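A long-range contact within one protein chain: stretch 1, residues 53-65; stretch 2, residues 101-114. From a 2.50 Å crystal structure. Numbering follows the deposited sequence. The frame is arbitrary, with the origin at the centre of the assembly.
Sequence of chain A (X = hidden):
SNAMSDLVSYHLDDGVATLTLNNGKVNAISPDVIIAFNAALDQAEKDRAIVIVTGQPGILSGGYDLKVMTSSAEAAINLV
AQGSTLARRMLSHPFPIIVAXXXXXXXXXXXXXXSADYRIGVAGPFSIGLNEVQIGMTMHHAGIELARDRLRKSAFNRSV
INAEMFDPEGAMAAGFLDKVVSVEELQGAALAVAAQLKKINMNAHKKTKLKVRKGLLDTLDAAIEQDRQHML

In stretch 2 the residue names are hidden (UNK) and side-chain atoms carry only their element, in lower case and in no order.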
# COMPACT_ATOMS: atom_id res chain seq x y z
N VAL A 53 0.11 -8.67 1.72
CA VAL A 53 -1.14 -7.93 1.69
C VAL A 53 -1.70 -8.14 0.28
O VAL A 53 -0.98 -8.01 -0.70
CB VAL A 53 -0.93 -6.39 1.94
CG1 VAL A 53 -2.26 -5.62 1.84
CG2 VAL A 53 -0.32 -6.11 3.30
N THR A 54 -2.98 -8.49 0.19
CA THR A 54 -3.64 -8.70 -1.11
C THR A 54 -5.11 -8.24 -1.02
O THR A 54 -5.60 -7.89 0.05
CB THR A 54 -3.51 -10.23 -1.59
OG1 THR A 54 -3.78 -10.30 -3.01
CG2 THR A 54 -4.47 -11.19 -0.84
N GLY A 55 -5.82 -8.23 -2.13
CA GLY A 55 -7.20 -7.78 -2.12
C GLY A 55 -8.16 -8.86 -2.58
O GLY A 55 -8.02 -10.03 -2.21
N GLN A 56 -9.14 -8.49 -3.40
CA GLN A 56 -10.08 -9.45 -3.98
C GLN A 56 -9.74 -9.65 -5.45
O GLN A 56 -8.95 -8.90 -6.03
CB GLN A 56 -11.52 -8.94 -3.77
CG GLN A 56 -11.99 -9.04 -2.30
CD GLN A 56 -11.78 -10.45 -1.75
OE1 GLN A 56 -12.30 -11.43 -2.31
NE2 GLN A 56 -11.00 -10.58 -0.68
N PRO A 57 -10.32 -10.68 -6.07
CA PRO A 57 -9.93 -10.81 -7.49
C PRO A 57 -10.24 -9.54 -8.28
O PRO A 57 -11.28 -8.93 -8.06
CB PRO A 57 -10.81 -11.97 -7.98
CG PRO A 57 -10.99 -12.82 -6.73
CD PRO A 57 -11.21 -11.77 -5.63
N GLY A 58 -9.30 -9.16 -9.14
CA GLY A 58 -9.42 -8.02 -9.99
C GLY A 58 -9.18 -6.69 -9.30
O GLY A 58 -9.18 -5.66 -9.96
N ILE A 59 -9.01 -6.67 -7.97
CA ILE A 59 -8.82 -5.39 -7.29
C ILE A 59 -8.00 -5.44 -5.95
O ILE A 59 -8.39 -6.14 -4.99
CB ILE A 59 -10.16 -4.68 -7.05
CG1 ILE A 59 -9.95 -3.32 -6.44
CG2 ILE A 59 -11.07 -5.50 -6.17
CD1 ILE A 59 -10.36 -2.20 -7.33
N LEU A 60 -6.90 -4.66 -5.90
CA LEU A 60 -6.22 -4.36 -4.64
C LEU A 60 -7.04 -3.36 -3.81
O LEU A 60 -7.53 -3.70 -2.68
CB LEU A 60 -4.78 -3.87 -4.84
CG LEU A 60 -4.08 -3.46 -3.51
CD1 LEU A 60 -4.08 -4.63 -2.53
CD2 LEU A 60 -2.62 -2.92 -3.76
N SER A 61 -7.22 -2.16 -4.35
CA SER A 61 -8.08 -1.17 -3.71
C SER A 61 -8.23 0.01 -4.64
O SER A 61 -7.27 0.38 -5.31
CB SER A 61 -7.51 -0.72 -2.38
OG SER A 61 -8.24 0.37 -1.90
N GLY A 62 -9.43 0.59 -4.68
CA GLY A 62 -9.73 1.74 -5.53
C GLY A 62 -9.45 3.02 -4.75
O GLY A 62 -9.70 4.10 -5.25
N GLY A 63 -8.94 2.90 -3.52
CA GLY A 63 -8.55 4.08 -2.77
C GLY A 63 -9.42 4.35 -1.55
O GLY A 63 -10.23 3.49 -1.19
N TYR A 64 -9.27 5.55 -0.97
CA TYR A 64 -9.97 5.95 0.23
C TYR A 64 -11.45 5.93 -0.04
O TYR A 64 -11.89 6.16 -1.19
CB TYR A 64 -9.58 7.36 0.61
CG TYR A 64 -8.27 7.51 1.36
CD1 TYR A 64 -8.05 6.83 2.55
CD2 TYR A 64 -7.26 8.36 0.90
CE1 TYR A 64 -6.86 6.96 3.27
CE2 TYR A 64 -6.06 8.51 1.60
CZ TYR A 64 -5.89 7.80 2.82
OH TYR A 64 -4.72 7.87 3.55
N ASP A 65 -12.21 5.57 1.01
CA ASP A 65 -13.68 5.62 0.97
C ASP A 65 -14.13 7.06 0.74
O ASP A 65 -13.93 7.94 1.59
CB ASP A 65 -14.23 5.15 2.32
CG ASP A 65 -15.73 4.84 2.26
OD1 ASP A 65 -16.47 5.45 1.47
OD2 ASP A 65 -16.17 3.97 3.01
N UNK A 101 -0.82 -7.63 -5.77
CA UNK A 101 -1.93 -6.85 -6.24
C UNK A 101 -2.74 -7.66 -7.26
O UNK A 101 -2.21 -7.98 -8.32
c UNK A 101 -1.44 -5.51 -6.80
s UNK A 101 -2.63 -4.71 -7.86
N UNK A 102 -4.02 -8.02 -6.94
CA UNK A 102 -4.73 -8.93 -7.87
C UNK A 102 -5.45 -8.26 -9.08
O UNK A 102 -6.15 -8.94 -9.81
c UNK A 102 -5.75 -9.01 -5.66
c UNK A 102 -4.81 -7.79 -5.72
c UNK A 102 -5.70 -9.72 -6.96
N UNK A 103 -5.23 -6.97 -9.31
CA UNK A 103 -5.84 -6.30 -10.44
C UNK A 103 -5.54 -4.82 -10.43
O UNK A 103 -4.36 -4.40 -10.66
N UNK A 104 -6.59 -4.02 -10.21
CA UNK A 104 -6.51 -2.55 -10.14
C UNK A 104 -5.91 -2.09 -8.82
O UNK A 104 -6.17 -2.70 -7.76
c UNK A 104 -7.93 -1.95 -10.22
c UNK A 104 -8.34 -1.77 -12.77
c UNK A 104 -10.15 -3.01 -12.87
n UNK A 104 -9.76 -2.95 -11.61
c UNK A 104 -8.63 -2.19 -11.51
n UNK A 104 -9.30 -2.30 -13.60
N UNK A 105 -5.19 -0.98 -8.83
CA UNK A 105 -4.76 -0.33 -7.60
C UNK A 105 -4.71 1.19 -7.85
O UNK A 105 -3.89 1.67 -8.63
c UNK A 105 -3.39 -0.89 -7.15
N UNK A 106 -5.62 1.95 -7.25
CA UNK A 106 -5.82 3.35 -7.66
C UNK A 106 -5.77 4.18 -6.41
O UNK A 106 -6.31 3.78 -5.37
c UNK A 106 -7.30 2.67 -9.62
c UNK A 106 -7.46 5.03 -8.70
c UNK A 106 -7.18 3.54 -8.35
N UNK A 107 -5.10 5.34 -6.50
CA UNK A 107 -5.07 6.37 -5.44
C UNK A 107 -4.47 5.68 -4.19
O UNK A 107 -3.44 5.01 -4.36
c UNK A 107 -6.46 6.99 -5.20
N UNK A 108 -5.07 5.79 -2.99
CA UNK A 108 -4.54 5.13 -1.78
C UNK A 108 -4.27 3.65 -2.07
O UNK A 108 -3.28 3.09 -1.59
c UNK A 108 -2.76 5.05 2.47
c UNK A 108 -5.43 5.32 -0.53
c UNK A 108 -4.83 4.78 0.80
c UNK A 108 -3.64 5.68 1.30
n UNK A 108 -1.49 5.98 2.59
N UNK A 109 -5.10 3.00 -2.86
CA UNK A 109 -4.77 1.62 -3.18
C UNK A 109 -3.40 1.52 -3.86
O UNK A 109 -2.65 0.56 -3.65
N UNK A 110 -3.04 2.48 -4.70
CA UNK A 110 -1.71 2.40 -5.28
C UNK A 110 -0.63 2.87 -4.25
O UNK A 110 0.54 2.46 -4.36
c UNK A 110 -1.60 3.17 -6.61
N UNK A 111 -1.00 3.73 -3.29
CA UNK A 111 -0.08 4.01 -2.20
C UNK A 111 0.30 2.81 -1.37
O UNK A 111 1.39 2.77 -0.79
c UNK A 111 -0.04 8.96 -3.38
c UNK A 111 -0.38 6.49 -2.04
c UNK A 111 -0.55 5.16 -1.35
c UNK A 111 1.08 8.16 -3.14
c UNK A 111 0.90 6.90 -2.48
c UNK A 111 -1.45 7.31 -2.28
c UNK A 111 -1.30 8.52 -2.93
N UNK A 112 -0.55 1.80 -1.32
CA UNK A 112 -0.18 0.63 -0.55
C UNK A 112 1.02 -0.04 -1.19
O UNK A 112 1.87 -0.55 -0.44
c UNK A 112 -3.57 -1.17 0.23
c UNK A 112 -2.59 0.05 0.25
c UNK A 112 -2.27 0.47 1.63
c UNK A 112 -1.32 -0.39 -0.43
N UNK A 113 1.10 -0.06 -2.53
CA UNK A 113 2.27 -0.64 -3.25
C UNK A 113 3.60 0.14 -3.04
O UNK A 113 4.71 -0.42 -3.20
c UNK A 113 2.00 -0.79 -4.75
c UNK A 113 0.73 -1.55 -5.22
c UNK A 113 0.32 -1.03 -6.61
c UNK A 113 1.03 -3.05 -5.20
N UNK A 114 3.47 1.42 -2.73
CA UNK A 114 4.57 2.29 -2.46
C UNK A 114 5.00 2.21 -0.97
O UNK A 114 5.91 2.92 -0.55
c UNK A 114 4.81 3.10 -5.30
c UNK A 114 3.87 3.89 -4.38
c UNK A 114 3.85 5.35 -4.84
c UNK A 114 4.21 3.72 -2.88
O HOH W 1 -2.57 8.97 2.60
O HOH W 2 -7.53 7.72 -2.34

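Position 101 carries one carbon and then one sulfur. The sulfur lies 3.8 Å from L60 CB, an apolar contact. One carbon ending in sulfur is cysteine, C101.

Position 102 has three carbons that close a ring onto its own backbone N. The ring fits into the bend of stretch 1, with one ring carbon 3.2 Å from Q56 O. This is proline, P102, and that carbon is CG. CG is also 3.5 Å from T54 OG1, and P102 CD is 4.0 Å from L60 CB. The backbone P102 O accepts a weak hydrogen bond from G58 N at 3.2 Å.

Position 103 has no side-chain atoms, so it is glycine, G103. Its CA lies 3.4 Å from G58 O in a CA-H...O contact. A CB placed here would clash with G58 O and I59 N, so the absence of a side chain lets the strands come close.

Position 104 has one carbon and then a five-membered ring of three carbons and two nitrogens. Its first carbon is 3.8 Å from I59 CD1, both side chains lying on the same face of the sheet. A ring nitrogen is 3.2 Å from G58 O. This is histidine, H104, and the nitrogen is ND1. The backbone pairs firmly: H104 N donates to G58 O at 3.1 Å, and L60 N donates to H104 O at 2.8 Å.

Position 105 has a single carbon, 4.0 Å from L60 CB. It is alanine, A105.

Position 106 has one carbon carrying two more. Its CB is 4.0 Å from G62 O. This fork at the first carbon, all carbon, is valine, V106. Its backbone N donates to S61 O at 3.0 Å.

Position 107 again has one carbon, 4.3 Å from G63 CA. It is alanine, A107, at the N-cap position of the helix that follows.

Position 108 has four carbons in a row ending in nitrogen. The second lies over one face of the Y64 ring, 3.9 Å from its centroid, and the third is 3.3 Å from Y64 OH. This is lysine, K108; its CG makes the CH-pi contact. A water links Y64 OH, at 2.6 Å, to K108 NZ, at 3.2 Å.

Position 109 lacks side-chain atoms and is glycine, G109. A CB would clash with S61 O, which instead meets G109 CA at 3.5 Å.

Position 110 has one carbon, pointing away from stretch 1: alanine, A110. Position 111 has one carbon and a six-carbon ring, phenylalanine, F111, with no contact here.

Position 112 has four carbons forked at the second, with CB 4.4 Å from L60 CD2: leucine, L112. Position 113 has the same fork, its fork carbon 3.9 Å from L60 CD2: leucine, L113, that carbon being CG. Position 114 has the same fork but is out of reach: leucine, L114.

Backbone pairing and side-chain packing hold the contact together. Parallel strand pairing joins G58 and I59 to G103 and H104, and the bond from V106 N to S61 O continues the backbone link. L60 fills an apolar pocket formed by C101, P102, A105, L112 and L113. Glycines at 103 and 109 allow the close backbone approach, and K108 CG lies over one face of the Y64 ring.

Stretch 2 (101-114) CPGHAVAKGAFLLL
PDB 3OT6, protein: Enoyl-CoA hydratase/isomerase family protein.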